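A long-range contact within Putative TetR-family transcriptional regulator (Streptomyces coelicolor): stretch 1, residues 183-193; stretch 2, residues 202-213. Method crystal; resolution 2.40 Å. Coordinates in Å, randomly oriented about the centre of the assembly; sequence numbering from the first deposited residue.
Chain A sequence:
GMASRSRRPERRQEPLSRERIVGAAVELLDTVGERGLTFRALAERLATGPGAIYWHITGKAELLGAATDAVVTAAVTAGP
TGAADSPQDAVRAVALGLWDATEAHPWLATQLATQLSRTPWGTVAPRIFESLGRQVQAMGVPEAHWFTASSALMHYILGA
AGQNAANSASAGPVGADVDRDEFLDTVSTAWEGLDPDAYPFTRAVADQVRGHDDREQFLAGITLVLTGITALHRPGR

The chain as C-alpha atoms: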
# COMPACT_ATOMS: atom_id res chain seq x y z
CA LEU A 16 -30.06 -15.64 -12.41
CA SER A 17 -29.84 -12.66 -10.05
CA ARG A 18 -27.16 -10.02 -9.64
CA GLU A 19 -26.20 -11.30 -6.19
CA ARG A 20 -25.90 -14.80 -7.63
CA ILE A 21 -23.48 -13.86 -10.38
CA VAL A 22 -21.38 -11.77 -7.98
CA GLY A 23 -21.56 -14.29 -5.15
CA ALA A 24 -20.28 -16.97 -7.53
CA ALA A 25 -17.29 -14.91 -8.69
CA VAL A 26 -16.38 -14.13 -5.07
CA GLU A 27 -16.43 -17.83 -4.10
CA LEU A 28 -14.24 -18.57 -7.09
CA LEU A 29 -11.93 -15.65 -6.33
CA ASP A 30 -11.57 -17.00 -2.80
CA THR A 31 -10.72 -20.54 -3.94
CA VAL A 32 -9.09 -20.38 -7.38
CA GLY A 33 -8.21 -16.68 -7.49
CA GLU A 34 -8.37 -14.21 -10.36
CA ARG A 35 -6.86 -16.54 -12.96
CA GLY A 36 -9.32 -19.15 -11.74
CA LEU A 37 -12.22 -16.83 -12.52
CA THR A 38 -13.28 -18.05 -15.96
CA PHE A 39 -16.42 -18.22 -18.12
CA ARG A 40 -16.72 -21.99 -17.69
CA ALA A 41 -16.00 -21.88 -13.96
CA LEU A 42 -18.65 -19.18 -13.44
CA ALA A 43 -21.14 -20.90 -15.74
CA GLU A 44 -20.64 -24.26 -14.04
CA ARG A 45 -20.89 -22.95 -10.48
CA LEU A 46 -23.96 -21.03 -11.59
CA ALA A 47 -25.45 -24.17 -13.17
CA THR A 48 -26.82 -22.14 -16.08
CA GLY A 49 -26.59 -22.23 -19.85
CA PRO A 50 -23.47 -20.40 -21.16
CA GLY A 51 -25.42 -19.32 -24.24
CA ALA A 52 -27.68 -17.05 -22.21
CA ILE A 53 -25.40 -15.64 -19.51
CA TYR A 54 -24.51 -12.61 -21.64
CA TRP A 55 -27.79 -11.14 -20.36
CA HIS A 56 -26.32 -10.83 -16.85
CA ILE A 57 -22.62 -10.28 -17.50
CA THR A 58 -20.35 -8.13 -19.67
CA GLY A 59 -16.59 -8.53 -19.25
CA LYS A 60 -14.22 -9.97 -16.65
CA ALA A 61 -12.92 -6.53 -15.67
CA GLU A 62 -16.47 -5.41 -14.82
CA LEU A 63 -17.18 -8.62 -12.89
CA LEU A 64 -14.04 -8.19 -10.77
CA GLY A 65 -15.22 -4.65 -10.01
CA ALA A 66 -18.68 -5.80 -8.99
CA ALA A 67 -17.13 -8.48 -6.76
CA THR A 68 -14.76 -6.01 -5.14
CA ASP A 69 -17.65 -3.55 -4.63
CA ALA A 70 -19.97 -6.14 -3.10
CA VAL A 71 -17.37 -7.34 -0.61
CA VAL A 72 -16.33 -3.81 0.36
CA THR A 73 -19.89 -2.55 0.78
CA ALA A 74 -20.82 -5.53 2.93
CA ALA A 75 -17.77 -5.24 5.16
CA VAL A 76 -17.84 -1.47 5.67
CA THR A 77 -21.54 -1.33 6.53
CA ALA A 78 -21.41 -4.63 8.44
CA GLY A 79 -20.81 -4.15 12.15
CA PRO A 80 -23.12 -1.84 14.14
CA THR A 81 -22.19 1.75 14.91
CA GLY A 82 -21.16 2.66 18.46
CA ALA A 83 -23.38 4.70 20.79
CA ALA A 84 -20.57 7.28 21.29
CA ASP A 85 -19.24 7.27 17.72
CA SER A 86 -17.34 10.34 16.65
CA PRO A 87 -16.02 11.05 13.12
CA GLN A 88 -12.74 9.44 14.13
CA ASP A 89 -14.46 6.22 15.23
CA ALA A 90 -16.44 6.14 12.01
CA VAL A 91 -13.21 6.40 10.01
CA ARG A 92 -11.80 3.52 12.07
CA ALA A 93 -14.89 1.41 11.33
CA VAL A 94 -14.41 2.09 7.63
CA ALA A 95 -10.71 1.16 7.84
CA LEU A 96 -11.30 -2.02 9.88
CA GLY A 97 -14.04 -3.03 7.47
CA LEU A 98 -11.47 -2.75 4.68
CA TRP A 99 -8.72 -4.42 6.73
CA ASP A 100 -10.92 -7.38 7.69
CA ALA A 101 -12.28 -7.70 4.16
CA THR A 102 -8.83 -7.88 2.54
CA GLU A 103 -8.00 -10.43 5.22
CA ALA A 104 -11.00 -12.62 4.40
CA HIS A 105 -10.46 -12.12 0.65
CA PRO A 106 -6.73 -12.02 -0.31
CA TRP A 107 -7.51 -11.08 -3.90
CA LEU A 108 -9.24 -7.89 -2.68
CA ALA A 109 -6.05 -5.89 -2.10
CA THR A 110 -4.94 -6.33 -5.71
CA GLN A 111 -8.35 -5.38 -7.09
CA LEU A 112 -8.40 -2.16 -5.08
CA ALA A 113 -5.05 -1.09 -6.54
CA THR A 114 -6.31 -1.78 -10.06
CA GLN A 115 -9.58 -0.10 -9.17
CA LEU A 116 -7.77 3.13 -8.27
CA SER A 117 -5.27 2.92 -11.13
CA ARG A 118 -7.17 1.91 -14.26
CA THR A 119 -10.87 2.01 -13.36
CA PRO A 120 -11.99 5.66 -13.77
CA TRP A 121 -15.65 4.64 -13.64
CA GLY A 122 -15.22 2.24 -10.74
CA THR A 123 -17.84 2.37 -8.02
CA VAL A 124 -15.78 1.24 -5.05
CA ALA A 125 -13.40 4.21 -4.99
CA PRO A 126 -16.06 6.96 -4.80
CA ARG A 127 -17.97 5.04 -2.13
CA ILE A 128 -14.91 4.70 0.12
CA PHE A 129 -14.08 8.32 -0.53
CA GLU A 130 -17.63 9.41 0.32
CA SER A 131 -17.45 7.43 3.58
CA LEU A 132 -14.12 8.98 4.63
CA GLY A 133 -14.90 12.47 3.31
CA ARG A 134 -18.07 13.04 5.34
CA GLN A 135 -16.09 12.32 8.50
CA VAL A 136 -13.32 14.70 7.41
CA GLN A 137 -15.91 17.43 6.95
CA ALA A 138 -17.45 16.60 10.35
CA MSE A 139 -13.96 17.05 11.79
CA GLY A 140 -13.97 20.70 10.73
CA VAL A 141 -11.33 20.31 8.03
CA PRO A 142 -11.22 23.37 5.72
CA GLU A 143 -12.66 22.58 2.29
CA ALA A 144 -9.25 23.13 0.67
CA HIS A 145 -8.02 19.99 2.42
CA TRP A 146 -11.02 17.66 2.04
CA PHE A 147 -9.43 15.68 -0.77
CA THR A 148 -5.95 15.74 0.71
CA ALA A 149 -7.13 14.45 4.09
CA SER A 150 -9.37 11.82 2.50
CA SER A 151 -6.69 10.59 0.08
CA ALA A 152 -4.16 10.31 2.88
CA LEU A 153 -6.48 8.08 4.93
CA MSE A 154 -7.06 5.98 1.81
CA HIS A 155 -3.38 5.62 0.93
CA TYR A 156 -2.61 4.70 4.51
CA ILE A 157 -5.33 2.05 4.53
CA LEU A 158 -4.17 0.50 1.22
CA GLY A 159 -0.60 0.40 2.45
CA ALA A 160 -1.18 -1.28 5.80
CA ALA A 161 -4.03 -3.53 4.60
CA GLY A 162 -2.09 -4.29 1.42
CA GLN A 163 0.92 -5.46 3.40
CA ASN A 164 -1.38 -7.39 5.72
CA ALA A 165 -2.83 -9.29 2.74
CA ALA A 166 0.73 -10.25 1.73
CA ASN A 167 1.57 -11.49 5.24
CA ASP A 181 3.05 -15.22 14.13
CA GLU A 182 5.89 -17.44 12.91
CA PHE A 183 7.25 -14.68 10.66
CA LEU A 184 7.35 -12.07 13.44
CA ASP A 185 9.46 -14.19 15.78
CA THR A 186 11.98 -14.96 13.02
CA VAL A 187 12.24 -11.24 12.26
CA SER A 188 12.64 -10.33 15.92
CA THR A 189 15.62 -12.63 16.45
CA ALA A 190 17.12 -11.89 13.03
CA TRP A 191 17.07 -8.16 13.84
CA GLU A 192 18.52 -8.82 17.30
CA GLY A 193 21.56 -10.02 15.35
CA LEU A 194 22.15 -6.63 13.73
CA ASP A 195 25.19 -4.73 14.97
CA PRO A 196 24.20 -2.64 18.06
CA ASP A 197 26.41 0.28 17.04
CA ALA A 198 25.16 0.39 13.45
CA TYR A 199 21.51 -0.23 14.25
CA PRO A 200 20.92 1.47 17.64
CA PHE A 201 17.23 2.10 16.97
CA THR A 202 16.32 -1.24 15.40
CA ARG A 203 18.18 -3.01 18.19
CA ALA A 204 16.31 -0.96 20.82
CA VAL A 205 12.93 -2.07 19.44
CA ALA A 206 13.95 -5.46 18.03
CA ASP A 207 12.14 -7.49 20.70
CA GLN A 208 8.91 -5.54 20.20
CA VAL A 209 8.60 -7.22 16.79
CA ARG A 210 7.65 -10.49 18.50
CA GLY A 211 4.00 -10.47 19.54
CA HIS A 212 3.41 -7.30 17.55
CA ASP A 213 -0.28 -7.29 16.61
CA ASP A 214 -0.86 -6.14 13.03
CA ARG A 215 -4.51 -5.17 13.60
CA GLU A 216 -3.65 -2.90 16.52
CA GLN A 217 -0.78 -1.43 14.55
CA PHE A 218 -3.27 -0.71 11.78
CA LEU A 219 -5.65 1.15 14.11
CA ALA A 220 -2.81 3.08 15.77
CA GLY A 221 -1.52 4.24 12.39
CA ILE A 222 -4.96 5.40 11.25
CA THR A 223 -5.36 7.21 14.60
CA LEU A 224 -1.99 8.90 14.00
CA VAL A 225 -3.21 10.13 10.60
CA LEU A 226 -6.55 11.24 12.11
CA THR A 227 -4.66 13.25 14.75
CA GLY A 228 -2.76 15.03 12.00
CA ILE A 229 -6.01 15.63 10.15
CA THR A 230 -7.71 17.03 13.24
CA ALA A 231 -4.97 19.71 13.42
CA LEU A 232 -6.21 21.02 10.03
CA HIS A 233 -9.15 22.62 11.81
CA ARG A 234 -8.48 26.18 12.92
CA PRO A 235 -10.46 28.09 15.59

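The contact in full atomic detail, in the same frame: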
# COMPACT_ATOMS: atom_id res chain seq x y z
N PHE A 183 6.42 -15.64 11.37
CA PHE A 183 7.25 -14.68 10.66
C PHE A 183 7.81 -13.63 11.62
O PHE A 183 9.00 -13.31 11.58
CB PHE A 183 6.43 -14.00 9.56
CG PHE A 183 7.18 -12.95 8.78
CD1 PHE A 183 8.33 -13.28 8.07
CD2 PHE A 183 6.73 -11.63 8.75
CE1 PHE A 183 9.03 -12.30 7.35
CE2 PHE A 183 7.41 -10.65 8.03
CZ PHE A 183 8.57 -10.99 7.33
N LEU A 184 6.95 -13.10 12.48
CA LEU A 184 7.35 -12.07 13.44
C LEU A 184 8.50 -12.49 14.35
O LEU A 184 9.44 -11.72 14.57
CB LEU A 184 6.14 -11.65 14.28
CG LEU A 184 4.97 -10.98 13.54
CD1 LEU A 184 3.86 -10.67 14.53
CD2 LEU A 184 5.44 -9.70 12.85
N ASP A 185 8.42 -13.70 14.89
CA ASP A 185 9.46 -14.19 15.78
C ASP A 185 10.80 -14.29 15.05
O ASP A 185 11.83 -13.89 15.59
CB ASP A 185 9.08 -15.56 16.36
CG ASP A 185 10.21 -16.21 17.14
OD1 ASP A 185 10.97 -17.01 16.53
OD2 ASP A 185 10.37 -15.91 18.35
N THR A 186 10.77 -14.81 13.83
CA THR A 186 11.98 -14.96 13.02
C THR A 186 12.62 -13.60 12.78
O THR A 186 13.85 -13.45 12.85
CB THR A 186 11.66 -15.59 11.66
OG1 THR A 186 10.86 -16.76 11.85
CG2 THR A 186 12.95 -15.97 10.94
N VAL A 187 11.78 -12.60 12.50
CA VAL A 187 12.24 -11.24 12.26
C VAL A 187 12.87 -10.67 13.52
O VAL A 187 13.97 -10.11 13.49
CB VAL A 187 11.06 -10.31 11.86
CG1 VAL A 187 11.54 -8.87 11.78
CG2 VAL A 187 10.47 -10.75 10.53
N SER A 188 12.17 -10.83 14.64
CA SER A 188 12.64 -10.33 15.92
C SER A 188 14.05 -10.81 16.25
O SER A 188 14.92 -10.00 16.59
CB SER A 188 11.68 -10.75 17.03
OG SER A 188 12.07 -10.21 18.27
N THR A 189 14.29 -12.11 16.14
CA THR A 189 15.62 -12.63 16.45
C THR A 189 16.62 -12.21 15.39
O THR A 189 17.74 -11.80 15.72
CB THR A 189 15.61 -14.17 16.62
OG1 THR A 189 14.81 -14.77 15.60
CG2 THR A 189 15.05 -14.55 17.98
N ALA A 190 16.23 -12.29 14.12
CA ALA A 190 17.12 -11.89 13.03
C ALA A 190 17.62 -10.47 13.23
O ALA A 190 18.81 -10.19 13.04
CB ALA A 190 16.40 -12.01 11.70
N TRP A 191 16.72 -9.56 13.62
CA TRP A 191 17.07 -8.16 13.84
C TRP A 191 17.98 -8.02 15.06
O TRP A 191 18.89 -7.19 15.07
CB TRP A 191 15.81 -7.31 14.02
CG TRP A 191 15.13 -6.98 12.73
CD1 TRP A 191 15.36 -7.57 11.51
CD2 TRP A 191 14.10 -6.01 12.51
NE1 TRP A 191 14.55 -7.02 10.56
CE2 TRP A 191 13.76 -6.06 11.13
CE3 TRP A 191 13.43 -5.10 13.34
CZ2 TRP A 191 12.78 -5.23 10.57
CZ3 TRP A 191 12.45 -4.27 12.77
CH2 TRP A 191 12.14 -4.34 11.40
N GLU A 192 17.72 -8.83 16.07
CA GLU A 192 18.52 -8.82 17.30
C GLU A 192 19.96 -9.25 17.01
O GLU A 192 20.81 -9.24 17.90
CB GLU A 192 17.90 -9.75 18.35
CG GLU A 192 16.73 -9.10 19.09
CD GLU A 192 15.98 -10.06 19.98
OE1 GLU A 192 15.17 -9.59 20.80
OE2 GLU A 192 16.19 -11.29 19.86
N GLY A 193 20.22 -9.61 15.75
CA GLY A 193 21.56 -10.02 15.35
C GLY A 193 22.29 -8.87 14.66
O GLY A 193 23.49 -8.96 14.38
N THR A 202 16.88 0.07 15.70
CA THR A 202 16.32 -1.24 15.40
C THR A 202 16.61 -2.22 16.53
O THR A 202 15.75 -3.02 16.90
CB THR A 202 16.90 -1.81 14.08
OG1 THR A 202 16.73 -0.85 13.02
CG2 THR A 202 16.19 -3.09 13.68
N ARG A 203 17.81 -2.13 17.10
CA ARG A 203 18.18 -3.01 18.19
C ARG A 203 17.36 -2.69 19.45
O ARG A 203 16.97 -3.59 20.20
CB ARG A 203 19.68 -2.88 18.48
CG ARG A 203 20.28 -4.10 19.16
CD ARG A 203 19.97 -5.37 18.38
NE ARG A 203 20.03 -6.54 19.26
CZ ARG A 203 21.16 -7.03 19.77
NH1 ARG A 203 22.32 -6.45 19.49
NH2 ARG A 203 21.11 -8.07 20.59
N ALA A 204 17.08 -1.40 19.66
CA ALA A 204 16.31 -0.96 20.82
C ALA A 204 14.86 -1.45 20.79
O ALA A 204 14.25 -1.66 21.83
CB ALA A 204 16.33 0.56 20.89
N VAL A 205 14.31 -1.64 19.59
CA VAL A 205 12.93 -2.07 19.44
C VAL A 205 12.80 -3.51 18.96
O VAL A 205 11.71 -4.07 18.96
CB VAL A 205 12.18 -1.15 18.44
CG1 VAL A 205 10.70 -1.44 18.44
CG2 VAL A 205 12.44 0.31 18.79
N ALA A 206 13.91 -4.09 18.54
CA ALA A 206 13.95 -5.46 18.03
C ALA A 206 12.95 -6.43 18.66
O ALA A 206 12.14 -7.04 17.95
CB ALA A 206 15.36 -6.02 18.16
N ASP A 207 13.02 -6.58 19.97
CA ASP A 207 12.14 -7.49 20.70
C ASP A 207 10.65 -7.21 20.51
O ASP A 207 9.83 -8.14 20.50
CB ASP A 207 12.49 -7.48 22.19
CG ASP A 207 12.60 -6.07 22.74
OD1 ASP A 207 13.06 -5.91 23.90
OD2 ASP A 207 12.24 -5.11 22.03
N GLN A 208 10.30 -5.94 20.38
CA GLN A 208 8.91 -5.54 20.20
C GLN A 208 8.29 -6.12 18.93
O GLN A 208 7.07 -6.10 18.78
CB GLN A 208 8.78 -4.02 20.18
CG GLN A 208 9.07 -3.37 21.52
CD GLN A 208 9.08 -1.86 21.45
OE1 GLN A 208 8.09 -1.23 21.04
NE2 GLN A 208 10.19 -1.26 21.86
N VAL A 209 9.12 -6.63 18.03
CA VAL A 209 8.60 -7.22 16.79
C VAL A 209 7.77 -8.45 17.13
O VAL A 209 6.69 -8.66 16.57
CB VAL A 209 9.74 -7.67 15.85
CG1 VAL A 209 9.15 -8.32 14.61
CG2 VAL A 209 10.61 -6.48 15.45
N ARG A 210 8.29 -9.26 18.05
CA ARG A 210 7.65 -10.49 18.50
C ARG A 210 6.38 -10.16 19.28
O ARG A 210 6.42 -9.40 20.25
CB ARG A 210 8.62 -11.28 19.38
CG ARG A 210 8.30 -12.77 19.54
CD ARG A 210 9.47 -13.48 20.22
NE ARG A 210 10.75 -13.11 19.60
CZ ARG A 210 11.95 -13.42 20.09
NH1 ARG A 210 12.05 -14.10 21.23
NH2 ARG A 210 13.05 -13.03 19.46
N GLY A 211 5.26 -10.73 18.85
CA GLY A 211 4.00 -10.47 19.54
C GLY A 211 3.37 -9.16 19.12
O GLY A 211 2.40 -8.69 19.72
N HIS A 212 3.93 -8.55 18.08
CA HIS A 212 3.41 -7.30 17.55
C HIS A 212 2.12 -7.62 16.80
O HIS A 212 2.14 -8.39 15.84
CB HIS A 212 4.44 -6.68 16.60
CG HIS A 212 3.85 -5.68 15.64
ND1 HIS A 212 3.67 -5.96 14.30
CD2 HIS A 212 3.39 -4.43 15.84
CE1 HIS A 212 3.12 -4.91 13.71
NE2 HIS A 212 2.94 -3.97 14.62
N ASP A 213 1.01 -7.05 17.25
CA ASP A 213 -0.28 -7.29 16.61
C ASP A 213 -0.47 -6.34 15.43
O ASP A 213 -0.44 -5.12 15.58
CB ASP A 213 -1.43 -7.12 17.61
CG ASP A 213 -2.80 -7.35 16.98
OD1 ASP A 213 -2.87 -8.01 15.91
OD2 ASP A 213 -3.81 -6.90 17.55

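When a helix packs against a segment that is leaving helical geometry, a side-chain hydroxyl on the helix can bond a carbonyl of that segment, even one already accepting a backbone N-H. The contact between residues 183-193 and 202-213 of this putative TetR-family regulator is a compact example. The first stretch continues a helix begun earlier in the chain, and its backbone amides are served by the usual carbonyls one turn back, as in Ser 188 N to Leu 184 O (2.9 Å). The second stretch enters as a helix, departs from helical angles at Ala 206, and makes a type II turn from Val 209 to His 212, closed by His 212 N bonding Val 209 O at 3.1 Å, before reaching Asp 213, the N-cap of the next helix. Gly 211 adopts a positive phi at which a CB would jam against the preceding carbonyl.

The polar centre is Ser 188. Its hydroxyl OG donates to Ala 206 O at 3.2 Å, a carbonyl that also accepts from Val 209 N at 3.0 Å. The same OG accepts a weak hydrogen bond from Arg 210 NH2 (3.2 Å, with an angle of 129°), so one small hydroxyl serves as both donor and acceptor between the stretches.

Arg 210 owes more to charge than to directed bonding. Its CA-to-CB bond points sideways, but the end of its side chain comes nearer to the helix. Asp 185 OD2 lies over one face of this guanidinium, 3.1 Å from Arg 210 NE; the salt bridge is electrostatic, since no N-H points at the oxygen. A second, long salt bridge joins Glu 192 OE2 to Arg 210 NH2 at 3.6 Å. Arg 203 offers a caution about distance: Glu 192 O sits only 2.9 Å from Arg 203 NH2, yet it too lies over a guanidinium face, and the angle is too poor for a hydrogen bond.

Beside this polar network, Val 209 anchors the apolar packing. Its CG1 meets Val 187 CG1 at 3.7 Å and Leu 184 CD2 at 4.3 Å, while its CG2 approaches Trp 191 CE3 at 3.8 Å. The indole also receives Thr 202 CG2, 3.4 Å from Trp 191 CE3; Thr 202 presents its methyl here, while its OG1 is hydrogen-bonded elsewhere in the structure. Similarly, His 212 meets Leu 184 CD2 at its ring edge, 4.4 Å from His 212 ND1, while His 212 NE2 is satisfied elsewhere. Polar groups can thus border an apolar contact without relying on it for their bonds.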